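Local atomic coordinates of methionine-R-sulfoxide reductase (Neisseria meningitidis, PDB entry 3MMH), a protein that reduces the R-epimer of free methionine sulfoxide to methionine, using a GAF-type domain whose pocket encloses the substrate. Residues W49-F54 with D132-H137; R82-Q87 with R114-V119; A12-E17 with E45-F50. All coordinates share one frame; numbering follows the deposited sequence.

Contact 1 of 3, residues W49-F54 with D132-H137; sequences WFWVGF and DADSEH. With SME (methionine sulfoxide), chain C; ACT (acetate ion), chain M.
Trp51 and Asp134 face each other as a hydrogen-bonded antiparallel pair in the central sheet of the GAF domain, with a classic beta bulge where Phe50 and Trp51 both oppose Asp134. Their side chains, together with that of Asp132, line the substrate pocket. The methyl carbon CE of the bound methionine sulfoxide sits over the centre of the Trp51 ring, 3.4 Å above its plane, and Asp132 OD2 approaches the same CE at 3.3 Å. Asp134 lies alongside Trp51 and points the same way; in the conformer described, its OD2 is 3.6 Å from Trp51 CE3, and its OD1 comes close to the sulfoxide oxygen OE. Four backbone bonds fix this register, two in each of the pairs Trp51–Asp134 and Gly53–Asp132. On the other side of the sheet Ala133 CB packs against Val52 CG2 and lies 3.9 Å from Trp49 CE3. At the bulge, Phe50 CG is anti to the backbone N (chi1 -179°), which sets it 3.8 Å from Glu136 CG, a CH-pi donor over one ring face. An acetate ion, probably from the crystallisation liquor, sits at this end: Ser135 OG donates to its OXT at 2.7 Å and Glu136 N to its O at 2.8 Å.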
# COMPACT_ATOMS: atom_id res chain seq x y z
N TRP A 49 -8.16 -10.97 3.76
CA TRP A 49 -8.60 -11.08 2.41
C TRP A 49 -7.41 -11.17 1.50
O TRP A 49 -6.36 -10.63 1.73
CB TRP A 49 -9.46 -9.86 2.03
CG TRP A 49 -10.73 -9.71 2.80
CD1 TRP A 49 -11.60 -10.71 3.15
CD2 TRP A 49 -11.25 -8.53 3.36
NE1 TRP A 49 -12.66 -10.21 3.85
CE2 TRP A 49 -12.49 -8.87 3.97
CE3 TRP A 49 -10.86 -7.21 3.38
CZ2 TRP A 49 -13.30 -7.91 4.59
CZ3 TRP A 49 -11.69 -6.28 4.00
CH2 TRP A 49 -12.90 -6.61 4.61
N PHE A 50 -7.61 -11.81 0.35
CA PHE A 50 -6.60 -11.94 -0.69
C PHE A 50 -6.06 -10.58 -1.18
O PHE A 50 -4.83 -10.44 -1.38
CB PHE A 50 -7.23 -12.68 -1.89
CG PHE A 50 -6.32 -12.91 -3.04
CD1 PHE A 50 -5.23 -13.78 -2.95
CD2 PHE A 50 -6.59 -12.29 -4.25
CE1 PHE A 50 -4.36 -13.97 -4.03
CE2 PHE A 50 -5.74 -12.50 -5.33
CZ PHE A 50 -4.73 -13.41 -5.21
N TRP A 51 -6.91 -9.60 -1.36
CA TRP A 51 -6.53 -8.31 -1.80
C TRP A 51 -7.43 -7.32 -1.17
O TRP A 51 -8.66 -7.49 -1.12
CB TRP A 51 -6.63 -8.24 -3.34
CG TRP A 51 -5.88 -7.15 -4.04
CD1 TRP A 51 -4.64 -7.31 -4.62
CD2 TRP A 51 -6.24 -5.77 -4.22
NE1 TRP A 51 -4.27 -6.13 -5.16
CE2 TRP A 51 -5.22 -5.16 -4.95
CE3 TRP A 51 -7.37 -5.00 -3.90
CZ2 TRP A 51 -5.23 -3.83 -5.33
CZ3 TRP A 51 -7.41 -3.68 -4.25
CH2 TRP A 51 -6.35 -3.09 -4.95
N VAL A 52 -6.90 -6.18 -0.71
CA VAL A 52 -7.74 -5.11 -0.21
C VAL A 52 -7.02 -3.76 -0.41
O VAL A 52 -5.84 -3.66 -0.06
CB VAL A 52 -8.21 -5.28 1.25
CG1 VAL A 52 -7.05 -5.50 2.21
CG2 VAL A 52 -9.14 -4.17 1.69
N GLY A 53 -7.70 -2.77 -0.92
CA GLY A 53 -7.07 -1.51 -1.19
C GLY A 53 -7.93 -0.56 -1.91
O GLY A 53 -9.19 -0.70 -1.90
N PHE A 54 -7.34 0.43 -2.55
CA PHE A 54 -8.04 1.58 -3.10
C PHE A 54 -7.63 1.86 -4.52
O PHE A 54 -6.44 1.70 -4.87
CB PHE A 54 -7.80 2.81 -2.24
CG PHE A 54 -8.28 2.64 -0.81
CD1 PHE A 54 -9.58 2.91 -0.48
CD2 PHE A 54 -7.45 2.08 0.16
CE1 PHE A 54 -10.01 2.70 0.83
CE2 PHE A 54 -7.87 1.89 1.47
CZ PHE A 54 -9.19 2.18 1.76
N ASP A 132 -11.77 -1.52 -2.74
CA ASP A 132 -11.99 -2.81 -3.37
C ASP A 132 -11.37 -3.90 -2.49
O ASP A 132 -10.23 -3.77 -2.04
CB ASP A 132 -11.29 -2.85 -4.75
CG ASP A 132 -11.46 -4.15 -5.44
OD1 ASP A 132 -12.56 -4.61 -5.53
OD2 ASP A 132 -10.51 -4.65 -6.02
N ALA A 133 -12.11 -4.98 -2.30
CA ALA A 133 -11.63 -6.15 -1.57
C ALA A 133 -11.97 -7.42 -2.37
O ALA A 133 -13.06 -7.49 -2.93
CB ALA A 133 -12.13 -6.26 -0.18
N ASP A 134 -11.01 -8.35 -2.37
CA ASP A 134 -11.13 -9.55 -3.17
C ASP A 134 -10.75 -10.77 -2.33
O ASP A 134 -9.94 -10.67 -1.42
CB ASP A 134 -10.29 -9.44 -4.49
CG ASP A 134 -10.61 -8.22 -5.29
OD1 ASP A 134 -11.45 -8.34 -6.19
OD2 ASP A 134 -10.00 -7.15 -4.98
N SER A 135 -11.36 -11.89 -2.63
CA SER A 135 -11.13 -13.16 -1.92
C SER A 135 -10.93 -14.29 -2.93
O SER A 135 -11.56 -14.30 -3.98
CB SER A 135 -12.31 -13.47 -1.06
OG SER A 135 -12.10 -14.72 -0.37
N GLU A 136 -10.08 -15.22 -2.56
CA GLU A 136 -10.00 -16.50 -3.27
C GLU A 136 -11.15 -17.43 -3.00
O GLU A 136 -11.27 -18.45 -3.69
CB GLU A 136 -8.70 -17.22 -2.89
CG GLU A 136 -7.51 -16.54 -3.40
CD GLU A 136 -6.26 -17.44 -3.29
OE1 GLU A 136 -6.02 -18.25 -4.17
OE2 GLU A 136 -5.49 -17.24 -2.31
N HIS A 137 -12.02 -17.14 -2.01
CA HIS A 137 -13.18 -17.99 -1.65
C HIS A 137 -14.40 -17.43 -2.39
O HIS A 137 -14.45 -16.20 -2.62
CB HIS A 137 -13.44 -17.96 -0.13
CG HIS A 137 -12.22 -18.28 0.66
ND1 HIS A 137 -11.36 -19.29 0.31
CD2 HIS A 137 -11.70 -17.68 1.74
CE1 HIS A 137 -10.36 -19.33 1.19
NE2 HIS A 137 -10.53 -18.34 2.05
N SME C . -11.72 -6.91 -9.99
CA SME C . -11.69 -5.44 -10.18
CB SME C . -10.30 -4.91 -10.61
CG SME C . -9.32 -4.62 -9.46
S SME C . -8.55 -6.07 -8.85
OE SME C . -9.32 -7.28 -8.62
CE SME C . -7.62 -5.38 -7.54
C SME C . -12.77 -5.01 -11.13
O SME C . -12.93 -3.79 -11.31
OXT SME C . -13.51 -5.91 -11.69
C ACT M . -9.04 -14.87 1.05
O ACT M . -8.67 -15.27 -0.09
OXT ACT M . -10.07 -14.16 1.26
CH3 ACT M . -8.24 -15.41 2.20

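Contact 2 of 3, residues R82-Q87 with R114-V119; sequences RGVCGQ and RSEIVV. With SME (methionine sulfoxide), chain C.
With CG anti to the backbone N (chi1 -179°) and the chain extended beyond it, Glu116 reaches out from strand 115-123 to meet Val84 of helix 83-91 tip to tip, its OE1 3.4 Å from Val84 CG2. Val84 has CG1 anti to its own backbone N (chi1 -174°), which sets that methyl against Val118 CG2 at 3.5 Å, closer than usual for two carbons. Cys85 SG lies on the same Val118 methyl at a looser 3.9 Å. These apolar contacts seat the N-terminal part of the helix on the strand, the two segments running at 27° to each other. The substrate's amino acid end is held between them. Val84 N donates to OXT and Cys85 N to O of the methionine sulfoxide, each at 2.8 Å, so the helix grips both carboxylate oxygens. From the strand side Glu116 OE1 accepts from the substrate nitrogen N at 2.9 Å, with a weak second bond to OE2. The ligand is also hydrogen-bonded to Ile107 O. Backbone N-H groups near the N-terminal end of the helix meet a carboxylate, and a carboxylate meets an amino group: this pairing would select a free amino acid, consistent with the enzyme's preference for methionine sulfoxide outside a peptide.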
# COMPACT_ATOMS: atom_id res chain seq x y z
N ARG A 82 -16.05 0.22 -16.39
CA ARG A 82 -15.54 -1.12 -16.68
C ARG A 82 -15.18 -1.80 -15.37
O ARG A 82 -14.66 -1.16 -14.42
CB ARG A 82 -14.30 -0.96 -17.53
CG ARG A 82 -14.54 -0.33 -18.93
CD ARG A 82 -15.46 -1.13 -19.82
NE ARG A 82 -15.16 -2.57 -19.86
CZ ARG A 82 -14.37 -3.10 -20.77
NH1 ARG A 82 -13.75 -2.39 -21.65
NH2 ARG A 82 -14.14 -4.40 -20.77
N GLY A 83 -15.37 -3.11 -15.31
CA GLY A 83 -15.07 -3.88 -14.13
C GLY A 83 -16.06 -3.63 -13.01
O GLY A 83 -16.86 -2.74 -13.08
N VAL A 84 -15.93 -4.43 -11.94
CA VAL A 84 -16.73 -4.15 -10.74
C VAL A 84 -16.42 -2.70 -10.26
O VAL A 84 -17.30 -2.02 -9.78
CB VAL A 84 -16.48 -5.21 -9.67
CG1 VAL A 84 -17.39 -5.04 -8.49
CG2 VAL A 84 -16.62 -6.63 -10.24
N CYS A 85 -15.14 -2.33 -10.27
CA CYS A 85 -14.75 -1.03 -9.77
C CYS A 85 -15.37 0.14 -10.59
O CYS A 85 -15.91 1.05 -10.02
CB CYS A 85 -13.27 -0.89 -9.72
SG CYS A 85 -12.42 -1.86 -8.43
N GLY A 86 -15.26 0.02 -11.92
CA GLY A 86 -15.84 1.05 -12.75
C GLY A 86 -17.33 1.07 -12.73
O GLY A 86 -17.97 2.14 -12.93
N GLN A 87 -17.97 -0.11 -12.55
CA GLN A 87 -19.40 -0.18 -12.32
C GLN A 87 -19.86 0.46 -11.04
O GLN A 87 -20.90 1.17 -11.03
CB GLN A 87 -19.89 -1.62 -12.31
CG GLN A 87 -19.81 -2.30 -13.64
CD GLN A 87 -19.87 -3.82 -13.58
OE1 GLN A 87 -20.12 -4.41 -12.53
NE2 GLN A 87 -19.61 -4.44 -14.71
N ARG A 114 -12.05 -14.97 -6.60
CA ARG A 114 -13.36 -15.55 -6.82
C ARG A 114 -14.56 -14.72 -6.36
O ARG A 114 -15.67 -14.93 -6.88
CB ARG A 114 -13.44 -16.97 -6.24
CG ARG A 114 -12.36 -17.93 -6.86
CD ARG A 114 -12.59 -19.38 -6.60
NE ARG A 114 -13.76 -19.81 -7.39
CZ ARG A 114 -14.31 -21.02 -7.26
NH1 ARG A 114 -13.85 -21.86 -6.35
NH2 ARG A 114 -15.35 -21.31 -8.00
N SER A 115 -14.38 -13.81 -5.43
CA SER A 115 -15.46 -12.96 -5.00
C SER A 115 -14.91 -11.59 -4.66
O SER A 115 -13.69 -11.46 -4.48
CB SER A 115 -16.25 -13.56 -3.84
OG SER A 115 -15.48 -13.71 -2.65
N GLU A 116 -15.72 -10.56 -4.63
CA GLU A 116 -15.27 -9.18 -4.52
C GLU A 116 -16.36 -8.29 -3.94
O GLU A 116 -17.57 -8.56 -4.10
CB GLU A 116 -14.91 -8.70 -5.93
CG GLU A 116 -14.37 -7.31 -6.09
CD GLU A 116 -13.81 -6.99 -7.42
OE1 GLU A 116 -13.96 -7.72 -8.38
OE2 GLU A 116 -13.21 -5.87 -7.59
N ILE A 117 -15.95 -7.19 -3.36
CA ILE A 117 -16.86 -6.08 -3.00
C ILE A 117 -16.15 -4.76 -3.33
O ILE A 117 -14.95 -4.65 -3.10
CB ILE A 117 -17.25 -6.10 -1.53
CG1 ILE A 117 -18.29 -5.04 -1.22
CG2 ILE A 117 -16.06 -6.04 -0.60
CD1 ILE A 117 -18.95 -5.18 0.18
N VAL A 118 -16.89 -3.83 -3.89
CA VAL A 118 -16.42 -2.49 -4.15
C VAL A 118 -17.34 -1.48 -3.49
O VAL A 118 -18.54 -1.51 -3.75
CB VAL A 118 -16.28 -2.21 -5.65
CG1 VAL A 118 -15.78 -0.77 -5.87
CG2 VAL A 118 -15.36 -3.25 -6.31
N VAL A 119 -16.78 -0.56 -2.72
CA VAL A 119 -17.54 0.49 -2.05
C VAL A 119 -16.99 1.87 -2.53
O VAL A 119 -15.83 2.17 -2.31
CB VAL A 119 -17.43 0.40 -0.52
CG1 VAL A 119 -18.18 1.56 0.16
CG2 VAL A 119 -17.88 -0.93 -0.04
N SME C . -11.72 -6.91 -9.99
CA SME C . -11.69 -5.44 -10.18
CB SME C . -10.30 -4.91 -10.61
CG SME C . -9.32 -4.62 -9.46
S SME C . -8.55 -6.07 -8.85
OE SME C . -9.32 -7.28 -8.62
CE SME C . -7.62 -5.38 -7.54
C SME C . -12.77 -5.01 -11.13
O SME C . -12.93 -3.79 -11.31
OXT SME C . -13.51 -5.91 -11.69

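Contact 3 of 3, residues A12-E17 with E45-F50; sequences AALYRE and EAFGWF
Tyr15 and Phe47 form the aromatic heart of this contact between helix 11-27 and the end of helix 32-47. Their side chains cross at about a right angle, and the ring planes are inclined at 39° with centroids 4.4 Å apart. Phe47 meets the tyrosine through its outermost atom: CZ stands over the centre of the Tyr15 ring, 3.4 Å above its plane, and lies at nearly equal distances from all six ring carbons. Tyr15 CG is anti to the carbonyl carbon (chi1 -82°). The Tyr15 hydroxyl OH lies in the plane of the Trp49 indole, at the edge, 3.2 Å from Trp49 CH2 and almost as near CZ2.

Aliphatic packing is supplied by Leu14, which slides past Phe47 in the opposite direction. Its CD2 sits over one Phe47 face in a CH-pi contact, 4.0 Å from the ring centroid, and also touches Ala46 CB at 4.1 Å. The same methyl comes within 3.3 Å of Ala46 O, a backbone oxygen in the last turn of the helix. On the opposite face of Phe47, offset toward the rim, lies Trp49 CH2, and the indole in turn has Phe47 CB over its centre, 3.4 Å above the plane. Leu14 thus lies on one face of Phe47, and Trp49 and the Tyr15 hydroxyl on the other.

Polar bonding of the tyrosine is directed to a third helix: Tyr15 OH is hydrogen-bonded to Asp145 of helix 143-165, whose Tyr148 also meets the Tyr15 ring. Gly48, with positive phi, is the first residue to leave helix 32-47; beyond it Trp49 lays its indole against Phe47. The arrangement belongs to the helical layer of the GAF fold, where helices 11-27, 32-47 and 143-165 pack together beside the sheet.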
# COMPACT_ATOMS: atom_id res chain seq x y z
N ALA A 12 -18.99 -9.98 11.69
CA ALA A 12 -19.68 -8.77 12.12
C ALA A 12 -19.05 -8.23 13.41
O ALA A 12 -18.82 -7.00 13.52
CB ALA A 12 -21.18 -9.03 12.26
N ALA A 13 -18.79 -9.09 14.37
CA ALA A 13 -18.19 -8.66 15.61
C ALA A 13 -16.82 -8.03 15.33
O ALA A 13 -16.42 -7.08 16.01
CB ALA A 13 -18.10 -9.83 16.60
N LEU A 14 -16.05 -8.60 14.38
CA LEU A 14 -14.73 -8.05 14.09
C LEU A 14 -14.83 -6.66 13.48
O LEU A 14 -14.06 -5.78 13.83
CB LEU A 14 -13.92 -9.03 13.23
CG LEU A 14 -12.46 -8.63 12.99
CD1 LEU A 14 -11.67 -8.52 14.24
CD2 LEU A 14 -11.81 -9.62 12.02
N TYR A 15 -15.77 -6.43 12.58
CA TYR A 15 -15.97 -5.07 12.08
C TYR A 15 -16.26 -4.15 13.22
O TYR A 15 -15.77 -3.02 13.26
CB TYR A 15 -17.12 -5.02 11.07
CG TYR A 15 -16.76 -5.41 9.65
CD1 TYR A 15 -15.94 -4.56 8.91
CD2 TYR A 15 -17.27 -6.52 9.04
CE1 TYR A 15 -15.67 -4.83 7.58
CE2 TYR A 15 -17.00 -6.80 7.70
CZ TYR A 15 -16.19 -5.95 6.98
OH TYR A 15 -15.93 -6.17 5.65
N ARG A 16 -17.15 -4.50 14.15
CA ARG A 16 -17.47 -3.61 15.26
C ARG A 16 -16.25 -3.29 16.12
O ARG A 16 -16.14 -2.21 16.67
CB ARG A 16 -18.59 -4.21 16.11
CG ARG A 16 -19.90 -4.29 15.38
CD ARG A 16 -21.10 -4.64 16.22
NE ARG A 16 -21.08 -5.99 16.71
CZ ARG A 16 -21.68 -7.04 16.15
NH1 ARG A 16 -22.30 -6.91 14.99
NH2 ARG A 16 -21.61 -8.25 16.74
N GLU A 17 -15.36 -4.26 16.25
CA GLU A 17 -14.10 -4.09 16.95
C GLU A 17 -13.10 -3.24 16.24
O GLU A 17 -12.44 -2.40 16.86
CB GLU A 17 -13.50 -5.47 17.30
CG GLU A 17 -12.29 -5.50 18.12
CD GLU A 17 -11.79 -6.87 18.47
OE1 GLU A 17 -12.23 -7.85 17.91
OE2 GLU A 17 -10.89 -7.00 19.33
N GLU A 45 -4.76 -7.23 7.87
CA GLU A 45 -4.37 -7.95 9.08
C GLU A 45 -5.64 -8.57 9.74
O GLU A 45 -5.62 -9.73 10.17
CB GLU A 45 -3.61 -7.06 10.09
CG GLU A 45 -3.16 -7.81 11.25
CD GLU A 45 -2.24 -7.14 12.22
OE1 GLU A 45 -2.00 -5.96 12.11
OE2 GLU A 45 -1.74 -7.81 13.16
N ALA A 46 -6.70 -7.81 9.86
CA ALA A 46 -7.89 -8.23 10.57
C ALA A 46 -8.61 -9.35 9.82
O ALA A 46 -8.99 -10.37 10.40
CB ALA A 46 -8.83 -7.05 10.79
N PHE A 47 -8.83 -9.15 8.52
CA PHE A 47 -9.72 -10.08 7.77
C PHE A 47 -8.95 -11.06 6.87
O PHE A 47 -9.49 -12.10 6.52
CB PHE A 47 -10.71 -9.28 6.89
CG PHE A 47 -11.71 -8.53 7.71
CD1 PHE A 47 -12.86 -9.17 8.12
CD2 PHE A 47 -11.53 -7.21 8.08
CE1 PHE A 47 -13.82 -8.52 8.90
CE2 PHE A 47 -12.46 -6.60 8.87
CZ PHE A 47 -13.58 -7.24 9.27
N GLY A 48 -7.70 -10.76 6.51
CA GLY A 48 -6.93 -11.70 5.75
C GLY A 48 -7.39 -11.89 4.34
O GLY A 48 -7.01 -12.89 3.68
N TRP A 49 -8.16 -10.97 3.76
CA TRP A 49 -8.60 -11.08 2.41
C TRP A 49 -7.41 -11.17 1.50
O TRP A 49 -6.36 -10.63 1.73
CB TRP A 49 -9.46 -9.86 2.03
CG TRP A 49 -10.73 -9.71 2.80
CD1 TRP A 49 -11.60 -10.71 3.15
CD2 TRP A 49 -11.25 -8.53 3.36
NE1 TRP A 49 -12.66 -10.21 3.85
CE2 TRP A 49 -12.49 -8.87 3.97
CE3 TRP A 49 -10.86 -7.21 3.38
CZ2 TRP A 49 -13.30 -7.91 4.59
CZ3 TRP A 49 -11.69 -6.28 4.00
CH2 TRP A 49 -12.90 -6.61 4.61
N PHE A 50 -7.61 -11.81 0.35
CA PHE A 50 -6.60 -11.94 -0.69
C PHE A 50 -6.06 -10.58 -1.18
O PHE A 50 -4.83 -10.44 -1.38
CB PHE A 50 -7.23 -12.68 -1.89
CG PHE A 50 -6.32 -12.91 -3.04
CD1 PHE A 50 -5.23 -13.78 -2.95
CD2 PHE A 50 -6.59 -12.29 -4.25
CE1 PHE A 50 -4.36 -13.97 -4.03
CE2 PHE A 50 -5.74 -12.50 -5.33
CZ PHE A 50 -4.73 -13.41 -5.21

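From the N terminus, contact 3 closes first, bringing helix 11-27 against the end of helix 32-47 across an almost wholly helical loop. The chain then enters strand 51-58 directly, and contact 1 opens on residues shared with contact 3, Trp49 and Phe50. Contact 2 lies within the long loop that contact 1 spans: helix 83-91 meets strand 115-123 before the chain returns in the neighbouring strand 126-135 to complete contact 1. Acidic side chains of contacts 1 and 2 lie close together around the pocket, and both contacts reach the substrate. Together the three join the helical layer, the central sheet and the pocket helix.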